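PDB 3VU1: putative uncharacterized protein PH0242 from Pyrococcus horikoshii, which is the C-terminal globular domain of AglB, an archaeal member of the oligosaccharyltransferase family, modelled with a bound calcium ion. Local coordinates for residues D61-L66 and P415-F420; I396-K401 and A411-H416. All blocks are in the same frame, centred on the assembly; numbering follows the deposited sequence.

Contact 1: residues D61-L66 and P415-F420; sequences DHILAL and PHMDTF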
loop_
_atom_site.group_PDB
_atom_site.type_symbol
_atom_site.label_atom_id
_atom_site.label_comp_id
_atom_site.label_asym_id
_atom_site.label_seq_id
_atom_site.Cartn_x
_atom_site.Cartn_y
_atom_site.Cartn_z
ATOM N N ASP A 61 7.416 0.553 11.399
ATOM C CA ASP A 61 6.085 0.707 11.986
ATOM C C ASP A 61 5.463 2.057 11.656
ATOM O O ASP A 61 4.270 2.148 11.359
ATOM C CB ASP A 61 6.147 0.575 13.519
ATOM C CG ASP A 61 6.225 -0.898 14.015
ATOM O OD1 ASP A 61 6.447 -1.851 13.206
ATOM O OD2 ASP A 61 6.063 -1.081 15.251
ATOM N N HIS A 62 6.274 3.110 11.717
ATOM C CA HIS A 62 5.795 4.464 11.452
ATOM C C HIS A 62 5.398 4.603 10.017
ATOM O O HIS A 62 4.450 5.359 9.696
ATOM C CB HIS A 62 6.853 5.496 11.789
ATOM C CG HIS A 62 7.109 5.622 13.256
ATOM N ND1 HIS A 62 6.291 6.312 14.073
ATOM C CD2 HIS A 62 8.115 5.075 14.068
ATOM C CE1 HIS A 62 6.756 6.242 15.337
ATOM N NE2 HIS A 62 7.869 5.478 15.332
ATOM N N ILE A 63 6.104 3.881 9.143
ATOM C CA ILE A 63 5.795 3.952 7.734
ATOM C C ILE A 63 4.540 3.128 7.385
ATOM O O ILE A 63 3.628 3.614 6.672
ATOM C CB ILE A 63 7.037 3.644 6.865
ATOM C CG1 ILE A 63 8.198 4.559 7.290
ATOM C CG2 ILE A 63 6.715 3.814 5.388
ATOM C CD1 ILE A 63 7.861 6.039 7.419
ATOM N N LEU A 64 4.460 1.912 7.911
ATOM C CA LEU A 64 3.208 1.169 7.816
ATOM C C LEU A 64 2.026 2.016 8.331
ATOM O O LEU A 64 0.954 2.028 7.713
ATOM C CB LEU A 64 3.275 -0.187 8.536
ATOM C CG LEU A 64 4.150 -1.266 7.878
ATOM C CD1 LEU A 64 4.083 -2.579 8.655
ATOM C CD2 LEU A 64 3.783 -1.518 6.429
ATOM N N ALA A 65 2.212 2.726 9.440
ATOM C CA ALA A 65 1.089 3.427 10.033
ATOM C C ALA A 65 0.785 4.629 9.166
ATOM O O ALA A 65 -0.378 5.030 9.064
ATOM C CB ALA A 65 1.360 3.841 11.470
ATOM N N LEU A 66 1.823 5.184 8.529
ATOM C CA LEU A 66 1.661 6.376 7.726
ATOM C C LEU A 66 0.736 5.988 6.576
ATOM O O LEU A 66 -0.269 6.645 6.311
ATOM C CB LEU A 66 3.006 6.894 7.199
ATOM C CG LEU A 66 2.968 8.194 6.352
ATOM C CD1 LEU A 66 2.172 9.339 6.994
ATOM C CD2 LEU A 66 4.363 8.688 6.022
ATOM N N PRO A 415 5.497 11.001 10.310
ATOM C CA PRO A 415 6.634 10.170 9.848
ATOM C C PRO A 415 7.140 10.509 8.462
ATOM O O PRO A 415 6.366 10.887 7.626
ATOM C CB PRO A 415 6.080 8.743 9.867
ATOM C CG PRO A 415 4.622 8.886 10.013
ATOM C CD PRO A 415 4.327 10.181 10.677
ATOM N N HIS A 416 8.441 10.331 8.252
ATOM C CA HIS A 416 9.106 10.528 6.975
ATOM C C HIS A 416 10.013 9.355 6.671
ATOM O O HIS A 416 10.581 8.740 7.579
ATOM C CB HIS A 416 9.975 11.769 7.023
ATOM C CG HIS A 416 9.220 13.072 7.153
ATOM N ND1 HIS A 416 9.079 13.947 6.113
ATOM C CD2 HIS A 416 8.611 13.680 8.259
ATOM C CE1 HIS A 416 8.402 15.046 6.523
ATOM N NE2 HIS A 416 8.118 14.889 7.842
ATOM N N MET A 417 10.181 9.038 5.389
ATOM C CA MET A 417 11.154 8.057 4.980
ATOM C C MET A 417 11.948 8.566 3.772
ATOM O O MET A 417 11.397 8.680 2.658
ATOM C CB MET A 417 10.489 6.727 4.662
ATOM C CG MET A 417 11.474 5.714 4.128
ATOM S SD MET A 417 10.773 4.069 3.949
ATOM C CE MET A 417 10.023 4.239 2.336
ATOM N N ASP A 418 13.235 8.867 3.988
ATOM C CA ASP A 418 14.140 9.263 2.900
ATOM C C ASP A 418 15.151 8.158 2.587
ATOM O O ASP A 418 15.760 7.568 3.495
ATOM C CB ASP A 418 14.853 10.574 3.213
ATOM C CG ASP A 418 13.902 11.648 3.787
ATOM O OD1 ASP A 418 14.396 12.507 4.576
ATOM O OD2 ASP A 418 12.677 11.643 3.466
ATOM N N THR A 419 15.297 7.861 1.301
ATOM C CA THR A 419 16.273 6.905 0.842
ATOM C C THR A 419 17.218 7.633 -0.110
ATOM O O THR A 419 16.820 8.601 -0.761
ATOM C CB THR A 419 15.628 5.758 0.046
ATOM O OG1 THR A 419 15.074 6.287 -1.165
ATOM C CG2 THR A 419 14.545 5.073 0.843
ATOM N N PHE A 420 18.471 7.186 -0.170
ATOM C CA PHE A 420 19.425 7.681 -1.136
ATOM C C PHE A 420 20.512 6.662 -1.314
ATOM O O PHE A 420 20.805 5.889 -0.403
ATOM C CB PHE A 420 19.977 9.084 -0.792
ATOM C CG PHE A 420 20.680 9.195 0.546
ATOM C CD1 PHE A 420 19.985 9.609 1.690
ATOM C CD2 PHE A 420 22.057 8.941 0.663
ATOM C CE1 PHE A 420 20.651 9.748 2.921
ATOM C CE2 PHE A 420 22.716 9.065 1.897
ATOM C CZ PHE A 420 22.020 9.479 3.028
#

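Contact 2: residues I396-K401 and A411-H416; sequences IYLVRK and ASFEPH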
loop_
_atom_site.group_PDB
_atom_site.type_symbol
_atom_site.label_atom_id
_atom_site.label_comp_id
_atom_site.label_asym_id
_atom_site.label_seq_id
_atom_site.Cartn_x
_atom_site.Cartn_y
_atom_site.Cartn_z
ATOM N N ILE A 396 14.324 6.711 8.553
ATOM C CA ILE A 396 12.942 6.865 8.963
ATOM C C ILE A 396 12.986 7.756 10.183
ATOM O O ILE A 396 13.691 7.446 11.174
ATOM C CB ILE A 396 12.271 5.523 9.302
ATOM C CG1 ILE A 396 11.940 4.773 8.012
ATOM C CG2 ILE A 396 10.996 5.771 10.092
ATOM C CD1 ILE A 396 11.589 3.299 8.196
ATOM N N TYR A 397 12.249 8.860 10.116
ATOM C CA TYR A 397 12.213 9.796 11.232
ATOM C C TYR A 397 10.862 10.483 11.423
ATOM O O TYR A 397 9.981 10.395 10.561
ATOM C CB TYR A 397 13.309 10.839 11.053
ATOM C CG TYR A 397 13.239 11.609 9.743
ATOM C CD1 TYR A 397 12.658 12.882 9.697
ATOM C CD2 TYR A 397 13.764 11.081 8.567
ATOM C CE1 TYR A 397 12.606 13.612 8.527
ATOM C CE2 TYR A 397 13.722 11.806 7.388
ATOM C CZ TYR A 397 13.136 13.072 7.374
ATOM O OH TYR A 397 13.089 13.816 6.219
ATOM N N LEU A 398 10.712 11.157 12.561
ATOM C CA LEU A 398 9.492 11.880 12.899
ATOM C C LEU A 398 9.723 13.391 12.930
ATOM O O LEU A 398 10.811 13.858 13.296
ATOM C CB LEU A 398 8.960 11.416 14.253
ATOM C CG LEU A 398 8.740 9.916 14.443
ATOM C CD1 LEU A 398 7.984 9.635 15.745
ATOM C CD2 LEU A 398 8.033 9.296 13.240
ATOM N N VAL A 399 8.710 14.160 12.549
ATOM C CA VAL A 399 8.777 15.607 12.720
ATOM C C VAL A 399 7.544 16.089 13.468
ATOM O O VAL A 399 6.424 15.956 12.983
ATOM C CB VAL A 399 8.947 16.382 11.392
ATOM C CG1 VAL A 399 9.014 17.884 11.672
ATOM C CG2 VAL A 399 10.200 15.919 10.653
ATOM N N ARG A 400 7.766 16.634 14.661
ATOM C CA ARG A 400 6.668 17.041 15.505
ATOM C C ARG A 400 5.866 18.099 14.786
ATOM O O ARG A 400 6.426 19.003 14.153
ATOM C CB ARG A 400 7.157 17.574 16.855
ATOM C CG ARG A 400 6.081 17.568 17.946
ATOM C CD ARG A 400 6.115 18.792 18.843
ATOM N NE ARG A 400 7.485 19.147 19.131
ATOM C CZ ARG A 400 7.921 20.369 19.400
ATOM N NH1 ARG A 400 7.081 21.395 19.463
ATOM N NH2 ARG A 400 9.219 20.545 19.627
ATOM N N LYS A 401 4.552 17.956 14.874
ATOM C CA LYS A 401 3.617 18.920 14.325
ATOM C C LYS A 401 2.706 19.296 15.476
ATOM O O LYS A 401 2.068 18.431 16.096
ATOM C CB LYS A 401 2.833 18.322 13.154
ATOM C CG LYS A 401 1.855 19.299 12.552
ATOM C CD LYS A 401 0.895 18.680 11.548
ATOM C CE LYS A 401 -0.439 19.421 11.630
ATOM N NZ LYS A 401 -0.902 19.955 10.313
ATOM N N ALA A 411 0.808 17.319 20.851
ATOM C CA ALA A 411 1.721 17.051 19.752
ATOM C C ALA A 411 1.226 15.873 18.920
ATOM O O ALA A 411 0.722 14.891 19.463
ATOM C CB ALA A 411 3.114 16.759 20.292
ATOM N N SER A 412 1.357 15.982 17.608
ATOM C CA SER A 412 1.341 14.796 16.778
ATOM C C SER A 412 2.735 14.699 16.149
ATOM O O SER A 412 3.491 15.676 16.157
ATOM C CB SER A 412 0.223 14.860 15.742
ATOM O OG SER A 412 0.506 15.869 14.811
ATOM N N PHE A 413 3.090 13.522 15.649
ATOM C CA PHE A 413 4.392 13.328 15.017
ATOM C C PHE A 413 4.244 12.790 13.590
ATOM O O PHE A 413 3.647 11.739 13.373
ATOM C CB PHE A 413 5.238 12.391 15.875
ATOM C CG PHE A 413 5.491 12.909 17.253
ATOM C CD1 PHE A 413 6.599 13.725 17.514
ATOM C CD2 PHE A 413 4.607 12.611 18.302
ATOM C CE1 PHE A 413 6.835 14.214 18.805
ATOM C CE2 PHE A 413 4.830 13.110 19.585
ATOM C CZ PHE A 413 5.955 13.906 19.842
ATOM N N GLU A 414 4.772 13.508 12.607
ATOM C CA GLU A 414 4.576 13.096 11.227
ATOM C C GLU A 414 5.748 12.256 10.741
ATOM O O GLU A 414 6.876 12.716 10.793
ATOM C CB GLU A 414 4.411 14.318 10.351
ATOM C CG GLU A 414 3.711 14.032 9.039
ATOM C CD GLU A 414 2.818 15.191 8.667
ATOM O OE1 GLU A 414 3.189 15.960 7.736
ATOM O OE2 GLU A 414 1.766 15.349 9.342
ATOM N N PRO A 415 5.497 11.001 10.310
ATOM C CA PRO A 415 6.634 10.170 9.848
ATOM C C PRO A 415 7.140 10.509 8.462
ATOM O O PRO A 415 6.366 10.887 7.626
ATOM C CB PRO A 415 6.080 8.743 9.867
ATOM C CG PRO A 415 4.622 8.886 10.013
ATOM C CD PRO A 415 4.327 10.181 10.677
ATOM N N HIS A 416 8.441 10.331 8.252
ATOM C CA HIS A 416 9.106 10.528 6.975
ATOM C C HIS A 416 10.013 9.355 6.671
ATOM O O HIS A 416 10.581 8.740 7.579
ATOM C CB HIS A 416 9.975 11.769 7.023
ATOM C CG HIS A 416 9.220 13.072 7.153
ATOM N ND1 HIS A 416 9.079 13.947 6.113
ATOM C CD2 HIS A 416 8.611 13.680 8.259
ATOM C CE1 HIS A 416 8.402 15.046 6.523
ATOM N NE2 HIS A 416 8.118 14.889 7.842
#

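Contact 1: residues D61-L66 and P415-F420
The carbonyl oxygen of His-62 meets two neighbours. Leu-66 N, one turn later in helix 61-66, donates to His-62 O at 2.9 Å, and the ring of Pro-415 rests on the same oxygen, its CG 3.5 Å from His-62 O. Across the segments no hydrogen bond forms; the rest is apolar packing around the proline. Its CB meets His-62 CB at 3.9 Å, while the imidazole turns away from the strand and hydrogen-bonds through ND1 to Leu-103 O. Leu-66 closes over CG from the other end of the turn, its CB 3.8 Å from Pro-415 CG. The leucine CG, anti to the backbone N (chi1 -178°), is carried over the proline ring, and its two methyl groups also lie near Pro-415 CG. The two side chains meet at a slant.

Here a helix lies against one face of a beta strand, a helix-on-sheet packing in which the axes of the two short segments approach to 8.1 Å and their directions differ by 112°. The strand belongs to the Peripheral 2 region of the oligosaccharyltransferase family, and the contact joins it to helix 60-69, far earlier in the chain.

Further along the strand the work passes to Ile-63. Its CD1 reaches Met-417 CB at 3.9 Å, the two side chains crossing at about a right angle, and also lies 3.8 Å from His-416 O and 4.1 Å from Pro-415 CB. Val-77 and Trp-82, from loops, touch Ile-63 too, and Trp-82 also packs on Met-417.

Contact 2: residues I396-K401 and A411-H416
His-416 and Tyr-397 pair across the two strands, and the histidine can be followed atom by atom. Its CB sits over one face of the tyrosine ring, a CH-pi contact with 3.6 Å from His-416 CB to the Tyr-397 ring centroid, 19° off the normal. CG stands beside the backbone N (chi1 -67°) and passes near Tyr-397 CE1, toward the rim of that ring. From there the imidazole runs nearly parallel to the phenol, planes 2° apart but slid so far that the rings barely overlap. His-416 ND1 lies 4.0 Å from Tyr-397 OH, which is itself hydrogen-bonded to Asp-418 OD1. CD2 and NE2 form the side turned to Val-399, and His-416 CD2 comes within 3.6 Å of Val-399 CG2.

Beneath this cluster the backbones bond in antiparallel fashion at Tyr-397/His-416, Val-399/Glu-414 and Lys-401/Ser-412. His-416 N donates to Tyr-397 O at 2.8 Å. At the far end Lys-401 O takes two donors of one residue, Ser-412 N at 3.0 Å and Ser-412 OG at 3.3 Å. Glu-414, on the same face as Lys-401, has its salt bridge with Arg-70.

The opposite face carries Leu-398, Arg-400, Phe-413 and Pro-415. Arg-400 CG lies 3.5 Å from Phe-413 CE1, while NE hydrogen-bonds to Asn-406 OD1 and NH2 forms a salt bridge with Asp-462. Leu-398 CD1 meets Phe-413 CB at 3.9 Å, the side chains roughly perpendicular. Pro-415, which lacks an N-H, faces Leu-398 in a non-hydrogen-bonded pair, where none is needed for the ladder. Such alternation of pair types marks an antiparallel ladder, and because strands 385-401 and 412-431 are successive in the chain they form a beta hairpin.

How the contacts relate
The two contacts illustrate how one strand can serve a sheet through its edge and a helix through its face. Their centres are 10 Å apart, and both use strand 412-431, sharing Pro-415 and His-416. Along the chain helix 60-69 comes first; the hairpin strands 385-401 and 412-431 follow more than 300 residues later. Contact 2 is thus local, closing a hairpin within the Peripheral 2 range, whereas contact 1 is long-range. Helix 60-69 also reaches the other hairpin strand, His-62 packing on Leu-398 and Ile-63 on Ile-396, so that it spans both strands and joins a helix from early in the chain to a hairpin from late in it.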